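Local coordinates for tartrate dehydrogenase/decarboxylase (Pseudomonas putida, PDB 3FLK), which oxidises tartrate with NAD, converts meso-tartrate to D-glycerate and oxidatively decarboxylates D-malate to pyruvate, as a homodimer with one magnesium or manganese ion per subunit, at residues Val132-Thr137 / Phe247-Ser252; Gly145-Met148 / Asn154-Val157; Ile226-Phe231 / Ser252-Ala257. The protein carries 1 engineered substitution. One frame throughout, in Å; residues are numbered along the deposited sequence.

Contact 1 (Val132-Thr137 / Phe247-Ser252). With MG (magnesium ion), chain E; OXL (oxalate ion), chain G.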
loop_
_atom_site.group_PDB
_atom_site.type_symbol
_atom_site.label_atom_id
_atom_site.label_comp_id
_atom_site.label_asym_id
_atom_site.label_seq_id
_atom_site.Cartn_x
_atom_site.Cartn_y
_atom_site.Cartn_z
ATOM N N VAL A 132 -7.448 12.394 -0.325
ATOM C CA VAL A 132 -6.827 11.683 0.784
ATOM C C VAL A 132 -6.542 12.675 1.907
ATOM O O VAL A 132 -5.893 13.700 1.695
ATOM C CB VAL A 132 -5.531 10.956 0.348
ATOM C CG1 VAL A 132 -4.819 10.320 1.547
ATOM C CG2 VAL A 132 -5.843 9.908 -0.715
ATOM N N VAL A 133 -7.066 12.368 3.091
ATOM C CA VAL A 133 -6.819 13.144 4.297
ATOM C C VAL A 133 -5.886 12.299 5.163
ATOM O O VAL A 133 -6.294 11.281 5.730
ATOM C CB VAL A 133 -8.141 13.479 5.047
ATOM C CG1 VAL A 133 -7.866 14.273 6.318
ATOM C CG2 VAL A 133 -9.096 14.255 4.135
ATOM N N ARG A 134 -4.628 12.719 5.234
ATOM C CA ARG A 134 -3.578 11.929 5.872
ATOM C C ARG A 134 -3.129 12.555 7.189
ATOM O O ARG A 134 -2.792 13.741 7.239
ATOM C CB ARG A 134 -2.394 11.779 4.904
ATOM C CG ARG A 134 -1.125 11.180 5.500
ATOM C CD ARG A 134 0.070 11.484 4.611
ATOM N NE ARG A 134 1.316 10.936 5.143
ATOM C CZ ARG A 134 2.527 11.232 4.680
ATOM N NH1 ARG A 134 2.669 12.080 3.669
ATOM N NH2 ARG A 134 3.600 10.678 5.229
ATOM N N GLU A 135 -3.126 11.752 8.253
ATOM C CA GLU A 135 -2.594 12.185 9.544
ATOM C C GLU A 135 -1.095 12.438 9.391
ATOM O O GLU A 135 -0.372 11.606 8.843
ATOM C CB GLU A 135 -2.867 11.139 10.631
ATOM C CG GLU A 135 -2.836 11.700 12.060
ATOM C CD GLU A 135 -1.449 12.168 12.488
ATOM O OE1 GLU A 135 -0.471 11.413 12.284
ATOM O OE2 GLU A 135 -1.334 13.297 13.015
ATOM N N ASN A 136 -0.638 13.581 9.893
ATOM C CA ASN A 136 0.669 14.110 9.514
ATOM C C ASN A 136 1.673 14.329 10.662
ATOM O O ASN A 136 2.764 14.860 10.429
ATOM C CB ASN A 136 0.450 15.423 8.750
ATOM C CG ASN A 136 1.487 15.668 7.671
ATOM O OD1 ASN A 136 1.983 14.736 7.034
ATOM N ND2 ASN A 136 1.796 16.938 7.441
ATOM N N THR A 137 1.318 13.926 11.887
ATOM C CA THR A 137 2.166 14.226 13.062
ATOM C C THR A 137 2.530 13.039 13.969
ATOM O O THR A 137 3.371 13.181 14.863
ATOM C CB THR A 137 1.558 15.337 13.965
ATOM O OG1 THR A 137 0.268 14.928 14.435
ATOM C CG2 THR A 137 1.449 16.668 13.221
ATOM N N PHE A 247 -0.354 4.858 5.880
ATOM C CA PHE A 247 -1.383 4.432 4.932
ATOM C C PHE A 247 -1.753 5.556 3.961
ATOM O O PHE A 247 -1.939 5.309 2.767
ATOM C CB PHE A 247 -2.623 3.869 5.649
ATOM C CG PHE A 247 -2.377 2.566 6.381
ATOM C CD1 PHE A 247 -1.223 1.809 6.147
ATOM C CD2 PHE A 247 -3.320 2.079 7.281
ATOM C CE1 PHE A 247 -1.004 0.604 6.821
ATOM C CE2 PHE A 247 -3.113 0.873 7.959
ATOM C CZ PHE A 247 -1.953 0.137 7.730
ATOM N N GLY A 248 -1.828 6.784 4.475
ATOM C CA GLY A 248 -2.069 7.971 3.655
ATOM C C GLY A 248 -0.949 8.245 2.663
ATOM O O GLY A 248 -1.201 8.645 1.526
ATOM N N ASP A 249 0.289 8.028 3.101
ATOM C CA ASP A 249 1.461 8.125 2.227
ATOM C C ASP A 249 1.331 7.176 1.027
ATOM O O ASP A 249 1.468 7.598 -0.125
ATOM C CB ASP A 249 2.733 7.822 3.032
ATOM C CG ASP A 249 4.014 8.214 2.304
ATOM O OD1 ASP A 249 3.977 8.533 1.097
ATOM O OD2 ASP A 249 5.077 8.195 2.957
ATOM N N ILE A 250 1.040 5.906 1.301
ATOM C CA ILE A 250 0.885 4.890 0.254
ATOM C C ILE A 250 -0.244 5.222 -0.732
ATOM O O ILE A 250 -0.043 5.196 -1.954
ATOM C CB ILE A 250 0.670 3.480 0.857
ATOM C CG1 ILE A 250 1.923 3.024 1.618
ATOM C CG2 ILE A 250 0.309 2.466 -0.235
ATOM C CD1 ILE A 250 1.666 1.942 2.663
ATOM N N LEU A 251 -1.419 5.545 -0.196
ATOM C CA LEU A 251 -2.607 5.788 -1.014
ATOM C C LEU A 251 -2.483 7.020 -1.914
ATOM O O LEU A 251 -3.098 7.072 -2.977
ATOM C CB LEU A 251 -3.861 5.878 -0.133
ATOM C CG LEU A 251 -4.294 4.609 0.620
ATOM C CD1 LEU A 251 -5.412 4.930 1.604
ATOM C CD2 LEU A 251 -4.708 3.482 -0.324
ATOM N N SER A 252 -1.673 7.989 -1.492
ATOM C CA SER A 252 -1.460 9.225 -2.254
ATOM C C SER A 252 -0.372 9.139 -3.334
ATOM O O SER A 252 -0.144 10.109 -4.058
ATOM C CB SER A 252 -1.200 10.407 -1.314
ATOM O OG SER A 252 -0.014 10.220 -0.561
HETATM MG MG MG E . 4.957 9.489 -0.572
HETATM C C1 OXL G . 6.656 10.624 1.788
HETATM C C2 OXL G . 5.512 11.540 1.742
HETATM O O1 OXL G . 6.767 9.752 0.892
HETATM O O2 OXL G . 5.374 12.402 2.638
HETATM O O3 OXL G . 7.485 10.722 2.721
HETATM O O4 OXL G . 4.692 11.426 0.802
HETATM O O HOH W 1 3.046 9.480 -1.191
HETATM O O HOH W 2 5.750 10.713 -2.073
#
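Arg134 meets Gly248 where strand 132-135 runs against helix 247-252 in a roughly antiparallel sense, with 148° between their directions. The CA atoms of Arg134 and Gly248 are 4.8 Å apart, while those of Val132 and Ser252 stand 6.6 Å apart. Gly248 presents bare backbone here: Arg134 CG rests 3.8 Å from Gly248 CA, and Val132 CG1 packs 4.0 Å from Gly248 O. With CG anti to the backbone N (chi1 170°) and the chain extended as far as NE, Arg134 runs alongside Asp249, both side chains pointing the same way. The guanidinium is stacked on the carboxylate, with Asp249 CB over one face and Asn136 OD1 at the opposite one. Arg134 NH2 and Asp249 OD2 form a long salt bridge of 3.7 Å, charge without a directed N-H. The in-plane bond goes to oxalate: Arg134 NH1 to O2, 2.9 Å and nearly straight at 170°. Asp249 OD1 binds magnesium at 2.2 Å; oxalate O1 and O4, two waters and Asp225 of the second subunit complete the site. Arg134 NE is held by Asn245 O, and Asp249 OD2 by Tyr141 OH and by Lys192 of the second subunit. This is the active-site pocket, built from both subunits: Arg98, Arg108 and that same Lys192 also hold the oxalate. Strand 129-135 lies between strands 105-111 and 240-243; Val133 faces helix 165-181, while Leu251 packs on helix 224-233.

Contact 2 (Gly145-Met148 / Asn154-Val157)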
loop_
_atom_site.group_PDB
_atom_site.type_symbol
_atom_site.label_atom_id
_atom_site.label_comp_id
_atom_site.label_asym_id
_atom_site.label_seq_id
_atom_site.Cartn_x
_atom_site.Cartn_y
_atom_site.Cartn_z
ATOM N N GLY A 145 12.617 3.896 19.379
ATOM C CA GLY A 145 13.051 2.510 19.455
ATOM C C GLY A 145 14.561 2.436 19.427
ATOM O O GLY A 145 15.239 3.259 20.048
ATOM N N GLY A 146 15.084 1.457 18.698
ATOM C CA GLY A 146 16.524 1.289 18.564
ATOM C C GLY A 146 16.951 -0.144 18.319
ATOM O O GLY A 146 16.138 -0.998 17.960
ATOM N N ILE A 147 18.239 -0.396 18.527
ATOM C CA ILE A 147 18.849 -1.686 18.226
ATOM C C ILE A 147 19.516 -2.301 19.463
ATOM O O ILE A 147 20.192 -1.607 20.225
ATOM C CB ILE A 147 19.845 -1.569 17.031
ATOM C CG1 ILE A 147 20.388 -2.944 16.620
ATOM C CG2 ILE A 147 20.968 -0.566 17.341
ATOM C CD1 ILE A 147 20.922 -2.986 15.192
HETATM N N MSE A 148 19.296 -3.599 19.653
HETATM C CA MSE A 148 19.914 -4.368 20.733
HETATM C C MSE A 148 20.798 -5.456 20.147
HETATM O O MSE A 148 20.467 -6.034 19.113
HETATM C CB MSE A 148 18.847 -5.027 21.611
HETATM C CG MSE A 148 18.174 -4.097 22.596
HETATM SE SE MSE A 148 19.361 -3.555 24.044
HETATM C CE MSE A 148 19.337 -5.196 25.102
ATOM N N ASN A 154 22.130 -12.293 17.565
ATOM C CA ASN A 154 20.995 -11.993 18.444
ATOM C C ASN A 154 20.410 -10.594 18.237
ATOM O O ASN A 154 19.517 -10.175 18.973
ATOM C CB ASN A 154 21.405 -12.175 19.912
ATOM C CG ASN A 154 21.851 -13.592 20.225
ATOM O OD1 ASN A 154 21.208 -14.561 19.822
ATOM N ND2 ASN A 154 22.954 -13.717 20.951
ATOM N N GLU A 155 20.926 -9.888 17.234
ATOM C CA GLU A 155 20.519 -8.525 16.898
ATOM C C GLU A 155 18.997 -8.364 16.791
ATOM O O GLU A 155 18.334 -9.113 16.073
ATOM C CB GLU A 155 21.191 -8.119 15.586
ATOM C CG GLU A 155 21.091 -6.658 15.204
ATOM C CD GLU A 155 21.976 -6.333 14.010
ATOM O OE1 GLU A 155 21.793 -6.955 12.941
ATOM O OE2 GLU A 155 22.868 -5.472 14.146
ATOM N N ILE A 156 18.468 -7.389 17.528
ATOM C CA ILE A 156 17.034 -7.068 17.548
ATOM C C ILE A 156 16.843 -5.580 17.265
ATOM O O ILE A 156 17.575 -4.742 17.796
ATOM C CB ILE A 156 16.383 -7.403 18.925
ATOM C CG1 ILE A 156 16.517 -8.892 19.253
ATOM C CG2 ILE A 156 14.900 -6.999 18.959
ATOM C CD1 ILE A 156 16.408 -9.197 20.750
ATOM N N VAL A 157 15.854 -5.263 16.435
ATOM C CA VAL A 157 15.504 -3.881 16.117
ATOM C C VAL A 157 14.044 -3.618 16.496
ATOM O O VAL A 157 13.148 -4.360 16.092
ATOM C CB VAL A 157 15.754 -3.562 14.622
ATOM C CG1 VAL A 157 15.143 -2.221 14.230
ATOM C CG2 VAL A 157 17.248 -3.562 14.328
#
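Ile147 shares a face of a short antiparallel hairpin with Val157, and its tip reaches Glu155 at the end of the partner strand. The side chain can be followed outward. CB lies 4.0 Å from Ile156 O, the carbonyl running past its base. CG1 comes still nearer to that oxygen and also touches Val157 CG2. At the tip, Ile147 CD1 wedges between two neighbours: Val157 CG2 at 3.8 Å and Glu155 OE2 at 3.3 Å, with Glu155 CG close by as well. The backbones below are in regular register. Ile147 and Val157 form a non-hydrogen-bonded pair, Met148 and Ile156 a hydrogen-bonded one. Met148 N donates to Ile156 O at 2.8 Å, and Ile156 N returns the bond to Met148 O at 2.9 Å. Each of these oxygens also takes a CA-H contact, from Ile147 CA and Glu155 CA respectively. On the other face the CB atoms of Met148, a selenomethionine, and Ile156 are 4.4 Å apart. Glu155 OE2 accepts from Asn151 N, while OE1 forms a salt bridge with Arg165 NE and a hydrogen bond with Tyr202 OH, both of the second subunit. Ile156 and Val157 pair with a strand of that subunit, consistent with the arm-like intersubunit sheet of the isocitrate/isopropylmalate dehydrogenase family. Backbone bonds thus set the hairpin, and the Glu155 carboxylate bordering the Ile147/Val157 patch adds a charged link to the dimer interface.

Contact 3 (Ile226-Phe231 / Ser252-Ala257). With NAI (1,4-dihydronicotinamide adenine dinucleotide), chain N.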
loop_
_atom_site.group_PDB
_atom_site.type_symbol
_atom_site.label_atom_id
_atom_site.label_comp_id
_atom_site.label_asym_id
_atom_site.label_seq_id
_atom_site.Cartn_x
_atom_site.Cartn_y
_atom_site.Cartn_z
ATOM N N ILE A 226 -7.045 -4.518 0.769
ATOM C CA ILE A 226 -8.176 -4.500 -0.158
ATOM C C ILE A 226 -8.535 -3.079 -0.618
ATOM O O ILE A 226 -9.056 -2.897 -1.718
ATOM C CB ILE A 226 -9.422 -5.264 0.398
ATOM C CG1 ILE A 226 -10.430 -5.554 -0.724
ATOM C CG2 ILE A 226 -10.079 -4.504 1.555
ATOM C CD1 ILE A 226 -9.912 -6.488 -1.827
ATOM N N LEU A 227 -8.240 -2.083 0.214
ATOM C CA LEU A 227 -8.432 -0.688 -0.167
ATOM C C LEU A 227 -7.560 -0.334 -1.376
ATOM O O LEU A 227 -8.047 0.246 -2.343
ATOM C CB LEU A 227 -8.139 0.242 1.013
ATOM C CG LEU A 227 -8.298 1.760 0.851
ATOM C CD1 LEU A 227 -9.632 2.139 0.242
ATOM C CD2 LEU A 227 -8.140 2.433 2.194
ATOM N N CYS A 228 -6.280 -0.701 -1.316
ATOM C CA CYS A 228 -5.373 -0.530 -2.453
ATOM C C CYS A 228 -5.893 -1.225 -3.713
ATOM O O CYS A 228 -5.846 -0.653 -4.804
ATOM C CB CYS A 228 -3.968 -1.027 -2.101
ATOM S SG CYS A 228 -3.106 0.061 -0.951
ATOM N N ALA A 229 -6.394 -2.450 -3.550
ATOM C CA ALA A 229 -7.005 -3.207 -4.641
ATOM C C ALA A 229 -8.198 -2.470 -5.261
ATOM O O ALA A 229 -8.356 -2.453 -6.483
ATOM C CB ALA A 229 -7.426 -4.593 -4.153
ATOM N N ARG A 230 -9.014 -1.850 -4.410
ATOM C CA ARG A 230 -10.204 -1.120 -4.854
ATOM C C ARG A 230 -9.894 0.211 -5.543
ATOM O O ARG A 230 -10.678 0.676 -6.370
ATOM C CB ARG A 230 -11.182 -0.915 -3.690
ATOM C CG ARG A 230 -11.915 -2.191 -3.289
ATOM C CD ARG A 230 -13.069 -1.914 -2.335
ATOM N NE ARG A 230 -13.828 -3.134 -2.053
ATOM C CZ ARG A 230 -13.893 -3.730 -0.866
ATOM N NH1 ARG A 230 -13.257 -3.219 0.184
ATOM N NH2 ARG A 230 -14.606 -4.836 -0.725
ATOM N N PHE A 231 -8.757 0.820 -5.205
ATOM C CA PHE A 231 -8.267 2.001 -5.927
ATOM C C PHE A 231 -8.080 1.683 -7.410
ATOM O O PHE A 231 -8.327 2.524 -8.278
ATOM C CB PHE A 231 -6.942 2.494 -5.326
ATOM C CG PHE A 231 -7.097 3.559 -4.266
ATOM C CD1 PHE A 231 -8.163 3.535 -3.367
ATOM C CD2 PHE A 231 -6.152 4.576 -4.151
ATOM C CE1 PHE A 231 -8.296 4.515 -2.389
ATOM C CE2 PHE A 231 -6.274 5.563 -3.171
ATOM C CZ PHE A 231 -7.350 5.533 -2.291
ATOM N N SER A 252 -1.673 7.989 -1.492
ATOM C CA SER A 252 -1.460 9.225 -2.254
ATOM C C SER A 252 -0.372 9.139 -3.334
ATOM O O SER A 252 -0.144 10.109 -4.058
ATOM C CB SER A 252 -1.200 10.407 -1.314
ATOM O OG SER A 252 -0.014 10.220 -0.561
ATOM N N ASP A 253 0.313 7.999 -3.427
ATOM C CA ASP A 253 1.100 7.682 -4.624
ATOM C C ASP A 253 0.283 6.781 -5.547
ATOM O O ASP A 253 0.290 6.956 -6.768
ATOM C CB ASP A 253 2.438 7.017 -4.276
ATOM C CG ASP A 253 3.609 7.996 -4.277
ATOM O OD1 ASP A 253 3.403 9.197 -4.000
ATOM O OD2 ASP A 253 4.752 7.559 -4.543
ATOM N N LEU A 254 -0.437 5.833 -4.951
ATOM C CA LEU A 254 -1.245 4.873 -5.703
ATOM C C LEU A 254 -2.394 5.529 -6.472
ATOM O O LEU A 254 -2.593 5.246 -7.659
ATOM C CB LEU A 254 -1.785 3.781 -4.772
ATOM C CG LEU A 254 -2.658 2.686 -5.393
ATOM C CD1 LEU A 254 -1.895 1.892 -6.441
ATOM C CD2 LEU A 254 -3.186 1.761 -4.315
ATOM N N GLY A 255 -3.149 6.386 -5.787
ATOM C CA GLY A 255 -4.266 7.122 -6.388
ATOM C C GLY A 255 -3.912 7.859 -7.675
ATOM O O GLY A 255 -4.505 7.590 -8.721
ATOM N N PRO A 256 -2.967 8.815 -7.601
ATOM C CA PRO A 256 -2.464 9.517 -8.788
ATOM C C PRO A 256 -1.928 8.588 -9.875
ATOM O O PRO A 256 -2.105 8.877 -11.058
ATOM C CB PRO A 256 -1.339 10.387 -8.227
ATOM C CG PRO A 256 -1.743 10.629 -6.829
ATOM C CD PRO A 256 -2.354 9.341 -6.370
ATOM N N ALA A 257 -1.288 7.485 -9.481
ATOM C CA ALA A 257 -0.802 6.492 -10.446
ATOM C C ALA A 257 -1.948 5.892 -11.263
ATOM O O ALA A 257 -1.815 5.704 -12.473
ATOM C CB ALA A 257 -0.015 5.395 -9.748
HETATM P PA NAI N . -11.728 -10.142 1.759
HETATM O O1A NAI N . -10.574 -10.714 1.030
HETATM O O2A NAI N . -12.449 -11.188 2.516
HETATM O O5B NAI N . -12.743 -9.448 0.724
HETATM C C5B NAI N . -12.436 -8.242 0.061
HETATM C C4B NAI N . -13.308 -8.074 -1.182
HETATM O O4B NAI N . -12.937 -9.001 -2.185
HETATM C C3B NAI N . -14.781 -8.310 -0.882
HETATM O O3B NAI N . -15.536 -7.343 -1.574
HETATM C C2B NAI N . -15.054 -9.700 -1.418
HETATM O O2B NAI N . -16.369 -9.852 -1.906
HETATM C C1B NAI N . -14.006 -9.874 -2.507
HETATM N N9A NAI N . -13.533 -11.266 -2.548
HETATM C C8A NAI N . -12.698 -11.881 -1.649
HETATM N N7A NAI N . -12.504 -13.157 -2.046
HETATM C C5A NAI N . -13.195 -13.366 -3.183
HETATM C C6A NAI N . -13.339 -14.483 -3.997
HETATM N N6A NAI N . -12.675 -15.605 -3.727
HETATM N N1A NAI N . -14.130 -14.397 -5.127
HETATM C C2A NAI N . -14.774 -13.214 -5.442
HETATM N N3A NAI N . -14.627 -12.109 -4.624
HETATM C C4A NAI N . -13.847 -12.184 -3.514
HETATM O O3 NAI N . -11.136 -8.984 2.706
HETATM P PN NAI N . -11.951 -8.063 3.741
HETATM O O1N NAI N . -13.328 -7.845 3.240
HETATM O O2N NAI N . -11.078 -6.902 4.014
HETATM O O5D NAI N . -11.981 -8.962 5.074
HETATM C C5D NAI N . -13.088 -9.768 5.420
HETATM C C4D NAI N . -12.713 -10.671 6.592
HETATM O O4D NAI N . -11.707 -11.591 6.205
HETATM C C3D NAI N . -12.157 -9.892 7.773
HETATM O O3D NAI N . -12.694 -10.443 8.953
HETATM C C2D NAI N . -10.660 -10.136 7.709
HETATM O O2D NAI N . -10.067 -10.078 8.984
HETATM C C1D NAI N . -10.595 -11.522 7.084
HETATM N N1N NAI N . -9.361 -11.830 6.329
HETATM C C2N NAI N . -8.767 -13.048 6.534
HETATM C C3N NAI N . -7.613 -13.403 5.838
HETATM C C7N NAI N . -7.114 -14.816 5.916
HETATM O O7N NAI N . -7.967 -15.814 6.426
HETATM N N7N NAI N . -5.878 -15.104 5.499
HETATM C C4N NAI N . -7.066 -12.506 4.919
HETATM C C5N NAI N . -7.678 -11.268 4.710
HETATM C C6N NAI N . -8.833 -10.940 5.420
#
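The helix pair that each subunit brings to the dimer interface, 224-233 and 245-258, is joined here by Cys228 and Phe231 on one side and Leu254 and Gly255 on the other. Each helix follows a strand of the parallel part of the large sheet, and the two segments run nearly parallel, 20° apart, with axes 10.2 Å from each other at closest. Leu254 bridges the gap. Its first two torsions together (chi1 180°, chi2 61°) bring CD2 within 3.6 Å of Cys228 CB, close to Cys228 O as well, and 4.0 Å from Phe231 CB. Phe231 offers its ring edge to the helix backbone: Gly255 N lies in the ring plane, 3.9 Å from Phe231 CD2, while the rings of Phe130 and Phe238 also meet it. Helix 226-231 turns another side to NADH. Ile226 CG1 packs 3.4 Å from the cofactor's C5B and also lies over one face of the Arg230 guanidinium, whose NH2 gives a weak hydrogen bond of 2.8 Å to O3B of the adenosine ribose. The same NADH is also hydrogen-bonded by the second subunit, among others by Asp86, Gly285 and Asn297 there. Ala229 packs on Ala257 of the second subunit, and Leu254 on Val232 there, an arrangement consistent with the intersubunit four-helix bundle of the isopropylmalate dehydrogenase family.

How the contacts relate
Contacts 1 and 3 are buried and share helix 245-258: Ser252 belongs to both, and Leu251 of contact 1 packs on Leu227, Cys228 and Phe231 of contact 3. One side of that helix turns Asp249 to the metal and oxalate, while Leu251 and Leu254 pack on helix 224-233. Their chemistry differs accordingly: charged groups, magnesium and a bare glycine backbone in contact 1, apolar side chains in contact 3, with cofactor contacts on its far side. Contact 2 is partly buried, out on an arm at the dimer interface, its centre about 28 Å from that of contact 1, and relies on backbone hydrogen bonds. All three reach the second subunit: contact 1 through the metal site, contact 2 through a continued sheet, contact 3 through helix packing.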